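Local coordinates for hypothetical protein yibA (Escherichia coli, PDB 1OYZ) that is of unknown function, possibly an oxidoreductase, and folds into an all-helical array containing HEAT repeats, at residues 173-184 and 200-211. Sequence-based numbering, arbitrary orientation.
Sequences GDVRNWAAFAIN and MLQDKNEEVRIE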
loop_
_atom_site.group_PDB
_atom_site.type_symbol
_atom_site.label_atom_id
_atom_site.label_comp_id
_atom_site.label_asym_id
_atom_site.label_seq_id
_atom_site.Cartn_x
_atom_site.Cartn_y
_atom_site.Cartn_z
ATOM N N GLY A 173 7.557 0.514 10.724
ATOM C CA GLY A 173 7.196 1.847 10.282
ATOM C C GLY A 173 6.449 1.865 8.972
ATOM O O GLY A 173 5.536 2.668 8.763
ATOM N N ASP A 174 6.838 0.958 8.086
ATOM C CA ASP A 174 6.209 0.823 6.772
ATOM C C ASP A 174 4.725 0.394 6.934
ATOM O O ASP A 174 3.823 0.919 6.250
ATOM C CB ASP A 174 7.004 -0.220 5.973
ATOM C CG ASP A 174 6.628 -0.254 4.516
ATOM O OD1 ASP A 174 5.421 -0.403 4.213
ATOM O OD2 ASP A 174 7.551 -0.132 3.674
ATOM N N VAL A 175 4.489 -0.568 7.825
ATOM C CA VAL A 175 3.130 -1.032 8.118
ATOM C C VAL A 175 2.290 0.143 8.690
ATOM O O VAL A 175 1.161 0.395 8.237
ATOM C CB VAL A 175 3.119 -2.191 9.169
ATOM C CG1 VAL A 175 1.661 -2.461 9.646
ATOM C CG2 VAL A 175 3.712 -3.468 8.562
ATOM N N ARG A 176 2.835 0.844 9.688
ATOM C CA ARG A 176 2.114 1.992 10.295
ATOM C C ARG A 176 1.761 3.045 9.228
ATOM O O ARG A 176 0.638 3.564 9.196
ATOM C CB ARG A 176 2.950 2.678 11.412
ATOM C CG ARG A 176 3.441 1.793 12.551
ATOM C CD ARG A 176 3.848 2.640 13.796
ATOM N NE ARG A 176 5.063 3.439 13.599
ATOM C CZ ARG A 176 6.274 2.919 13.408
ATOM N NH1 ARG A 176 7.332 3.717 13.215
ATOM N NH2 ARG A 176 6.438 1.597 13.413
ATOM N N ASN A 177 2.707 3.331 8.335
ATOM C CA ASN A 177 2.476 4.329 7.298
ATOM C C ASN A 177 1.307 3.911 6.395
ATOM O O ASN A 177 0.407 4.711 6.104
ATOM C CB ASN A 177 3.774 4.561 6.495
ATOM C CG ASN A 177 3.649 5.710 5.480
ATOM O OD1 ASN A 177 3.669 5.493 4.268
ATOM N ND2 ASN A 177 3.516 6.926 5.977
ATOM N N TRP A 178 1.299 2.644 5.983
ATOM C CA TRP A 178 0.228 2.128 5.129
ATOM C C TRP A 178 -1.125 2.188 5.821
ATOM O O TRP A 178 -2.128 2.505 5.199
ATOM C CB TRP A 178 0.513 0.673 4.729
ATOM C CG TRP A 178 0.780 0.480 3.277
ATOM C CD1 TRP A 178 1.989 0.203 2.686
ATOM C CD2 TRP A 178 -0.182 0.549 2.214
ATOM N NE1 TRP A 178 1.831 0.097 1.316
ATOM C CE2 TRP A 178 0.509 0.314 1.003
ATOM C CE3 TRP A 178 -1.564 0.797 2.167
ATOM C CZ2 TRP A 178 -0.134 0.312 -0.239
ATOM C CZ3 TRP A 178 -2.204 0.794 0.916
ATOM C CH2 TRP A 178 -1.482 0.558 -0.262
ATOM N N ALA A 179 -1.158 1.860 7.103
ATOM C CA ALA A 179 -2.419 1.874 7.850
ATOM C C ALA A 179 -2.968 3.291 7.874
ATOM O O ALA A 179 -4.102 3.548 7.448
ATOM C CB ALA A 179 -2.198 1.369 9.296
ATOM N N ALA A 180 -2.130 4.210 8.348
ATOM C CA ALA A 180 -2.500 5.616 8.456
ATOM C C ALA A 180 -2.886 6.112 7.083
ATOM O O ALA A 180 -3.870 6.819 6.918
ATOM C CB ALA A 180 -1.332 6.424 8.994
ATOM N N PHE A 181 -2.099 5.706 6.103
ATOM C CA PHE A 181 -2.325 6.086 4.730
ATOM C C PHE A 181 -3.711 5.650 4.276
ATOM O O PHE A 181 -4.446 6.430 3.668
ATOM C CB PHE A 181 -1.270 5.427 3.849
ATOM C CG PHE A 181 -0.999 6.160 2.575
ATOM C CD1 PHE A 181 -2.026 6.428 1.667
ATOM C CD2 PHE A 181 0.306 6.570 2.276
ATOM C CE1 PHE A 181 -1.757 7.096 0.474
ATOM C CE2 PHE A 181 0.597 7.236 1.094
ATOM C CZ PHE A 181 -0.434 7.504 0.186
ATOM N N ALA A 182 -4.084 4.411 4.568
ATOM C CA ALA A 182 -5.397 3.956 4.129
ATOM C C ALA A 182 -6.527 4.610 4.946
ATOM O O ALA A 182 -7.641 4.822 4.442
ATOM C CB ALA A 182 -5.471 2.415 4.175
ATOM N N ILE A 183 -6.244 4.934 6.205
ATOM C CA ILE A 183 -7.229 5.604 7.058
ATOM C C ILE A 183 -7.497 6.992 6.512
ATOM O O ILE A 183 -8.629 7.453 6.483
ATOM C CB ILE A 183 -6.708 5.739 8.512
ATOM C CG1 ILE A 183 -6.906 4.414 9.238
ATOM C CG2 ILE A 183 -7.432 6.911 9.251
ATOM C CD1 ILE A 183 -6.121 4.262 10.460
ATOM N N ASN A 184 -6.453 7.672 6.071
ATOM C CA ASN A 184 -6.661 8.996 5.553
ATOM C C ASN A 184 -7.464 8.909 4.249
ATOM O O ASN A 184 -8.443 9.644 4.052
ATOM C CB ASN A 184 -5.322 9.688 5.358
ATOM C CG ASN A 184 -4.718 10.182 6.688
ATOM O OD1 ASN A 184 -3.496 10.332 6.813
ATOM N ND2 ASN A 184 -5.578 10.427 7.684
HETATM N N MSE A 200 1.403 9.506 17.010
HETATM C CA MSE A 200 2.309 9.370 15.866
HETATM C C MSE A 200 3.057 10.670 15.583
HETATM O O MSE A 200 4.076 10.677 14.872
HETATM C CB MSE A 200 1.523 8.859 14.647
HETATM C CG MSE A 200 1.091 7.441 14.881
HETATM SE SE MSE A 200 -0.269 6.710 13.724
HETATM C CE MSE A 200 0.871 5.329 12.933
ATOM N N LEU A 201 2.572 11.774 16.147
ATOM C CA LEU A 201 3.299 13.025 15.972
ATOM C C LEU A 201 4.708 12.818 16.484
ATOM O O LEU A 201 5.629 13.478 16.025
ATOM C CB LEU A 201 2.632 14.155 16.721
ATOM C CG LEU A 201 1.308 14.480 16.039
ATOM C CD1 LEU A 201 0.640 15.685 16.721
ATOM C CD2 LEU A 201 1.574 14.776 14.565
ATOM N N GLN A 202 4.881 11.894 17.426
ATOM C CA GLN A 202 6.220 11.587 17.958
ATOM C C GLN A 202 6.866 10.340 17.319
ATOM O O GLN A 202 7.881 9.850 17.825
ATOM C CB GLN A 202 6.181 11.347 19.480
ATOM C CG GLN A 202 5.181 12.218 20.258
ATOM C CD GLN A 202 5.534 13.679 20.205
ATOM O OE1 GLN A 202 4.681 14.551 20.401
ATOM N NE2 GLN A 202 6.798 13.963 19.949
ATOM N N ASP A 203 6.291 9.803 16.237
ATOM C CA ASP A 203 6.871 8.605 15.588
ATOM C C ASP A 203 8.298 8.866 15.084
ATOM O O ASP A 203 8.618 9.969 14.636
ATOM C CB ASP A 203 6.002 8.162 14.404
ATOM C CG ASP A 203 6.252 6.714 14.001
ATOM O OD1 ASP A 203 7.360 6.388 13.490
ATOM O OD2 ASP A 203 5.319 5.904 14.197
ATOM N N LYS A 204 9.160 7.855 15.139
ATOM C CA LYS A 204 10.522 8.029 14.671
ATOM C C LYS A 204 10.594 8.111 13.154
ATOM O O LYS A 204 11.593 8.534 12.591
ATOM C CB LYS A 204 11.373 6.847 15.102
ATOM C CG LYS A 204 10.927 5.565 14.420
ATOM C CD LYS A 204 11.836 4.373 14.747
ATOM C CE LYS A 204 11.774 3.980 16.216
ATOM N NZ LYS A 204 12.480 2.679 16.440
ATOM N N ASN A 205 9.533 7.670 12.494
ATOM C CA ASN A 205 9.489 7.638 11.043
ATOM C C ASN A 205 8.857 8.896 10.471
ATOM O O ASN A 205 7.655 9.090 10.618
ATOM C CB ASN A 205 8.687 6.413 10.600
ATOM C CG ASN A 205 8.705 6.221 9.104
ATOM O OD1 ASN A 205 8.510 7.157 8.345
ATOM N ND2 ASN A 205 8.929 4.994 8.673
ATOM N N GLU A 206 9.673 9.731 9.813
ATOM C CA GLU A 206 9.217 11.000 9.201
ATOM C C GLU A 206 7.971 10.807 8.353
ATOM O O GLU A 206 7.047 11.622 8.388
ATOM C CB GLU A 206 10.303 11.619 8.292
ATOM C CG GLU A 206 10.713 10.713 7.094
ATOM C CD GLU A 206 11.036 11.442 5.725
ATOM O OE1 GLU A 206 10.222 12.263 5.226
ATOM O OE2 GLU A 206 12.100 11.148 5.134
ATOM N N GLU A 207 7.948 9.733 7.572
ATOM C CA GLU A 207 6.796 9.481 6.706
ATOM C C GLU A 207 5.522 9.297 7.501
ATOM O O GLU A 207 4.443 9.713 7.074
ATOM C CB GLU A 207 7.031 8.238 5.844
ATOM C CG GLU A 207 8.055 8.430 4.737
ATOM C CD GLU A 207 8.212 7.192 3.853
ATOM O OE1 GLU A 207 7.194 6.622 3.391
ATOM O OE2 GLU A 207 9.365 6.794 3.615
ATOM N N VAL A 208 5.640 8.640 8.652
ATOM C CA VAL A 208 4.475 8.412 9.507
ATOM C C VAL A 208 4.023 9.756 10.132
ATOM O O VAL A 208 2.841 10.056 10.161
ATOM C CB VAL A 208 4.775 7.342 10.640
ATOM C CG1 VAL A 208 3.596 7.250 11.590
ATOM C CG2 VAL A 208 5.011 5.958 10.013
ATOM N N ARG A 209 4.962 10.559 10.609
ATOM C CA ARG A 209 4.611 11.846 11.218
ATOM C C ARG A 209 3.843 12.694 10.225
ATOM O O ARG A 209 2.878 13.389 10.575
ATOM C CB ARG A 209 5.860 12.609 11.648
ATOM C CG ARG A 209 6.603 12.058 12.846
ATOM C CD ARG A 209 7.822 12.949 13.160
ATOM N NE ARG A 209 7.389 14.298 13.504
ATOM C CZ ARG A 209 7.759 15.423 12.882
ATOM N NH1 ARG A 209 8.593 15.403 11.846
ATOM N NH2 ARG A 209 7.285 16.586 13.308
ATOM N N ILE A 210 4.265 12.647 8.967
ATOM C CA ILE A 210 3.568 13.424 7.941
ATOM C C ILE A 210 2.133 12.987 7.765
ATOM O O ILE A 210 1.240 13.830 7.712
ATOM C CB ILE A 210 4.314 13.376 6.592
ATOM C CG1 ILE A 210 5.547 14.285 6.669
ATOM C CG2 ILE A 210 3.391 13.813 5.468
ATOM C CD1 ILE A 210 6.617 13.983 5.606
ATOM N N GLU A 211 1.879 11.676 7.683
ATOM C CA GLU A 211 0.493 11.215 7.546
ATOM C C GLU A 211 -0.359 11.580 8.789
ATOM O O GLU A 211 -1.559 11.879 8.673
ATOM C CB GLU A 211 0.437 9.689 7.308
ATOM C CG GLU A 211 0.930 9.205 5.880
ATOM C CD GLU A 211 0.003 9.581 4.733
ATOM O OE1 GLU A 211 -1.223 9.608 5.004
ATOM O OE2 GLU A 211 0.467 9.805 3.550
#
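Arg176 places CG anti to its carbonyl carbon (chi1 -55°) and bends at chi3, which turns the guanidinium to meet Asp203, a carboxylate arriving from the opposite direction. The grip is side-on and two-pronged: Arg176 NE reaches Asp203 OD2 at 2.5 Å, and Arg176 NH1 reaches Asp203 OD1 at 2.7 Å in a nearly straight bond. Both oxygens use their syn lone pairs, and the two flat groups lie almost coplanar, 17° apart. Asp203 OD1 spends its anti lone pair on the backbone N of Asn205 (2.7 Å), closing an Asx turn, so one carboxylate both ties down the arginine and shapes the loop leading into helix 206-218. Asn205 in turn N-caps that helix through OD1, while Arg176 NH2 is held by the carbonyl of Asp170.

Beside the salt bridge, carbon contacts take over around Arg176. The selenomethionine methyl, Met200 CE, rests 3.7 Å from Arg176 CB, and Val208 CG2 packs close to Gly173 O and the CB of Asn177. Farther along, Glu211, bent at chi2, sits as a knob among Asn177, Ala180, Phe181 and Asn184. Glu211 CB lies 4.1 Å from Ala180 CB, and Glu211 OE2 lies over one face of the Phe181 ring, 3.5 Å from Phe181 CD2, with ring and carboxylate in nearly parallel planes.

The axes of the two short helical segments approach to 9.0 Å and run nearly parallel, at 17°. Two such helices, joined through the intervening helix 191-200, are consistent with side-by-side stacking in a HEAT-like solenoid.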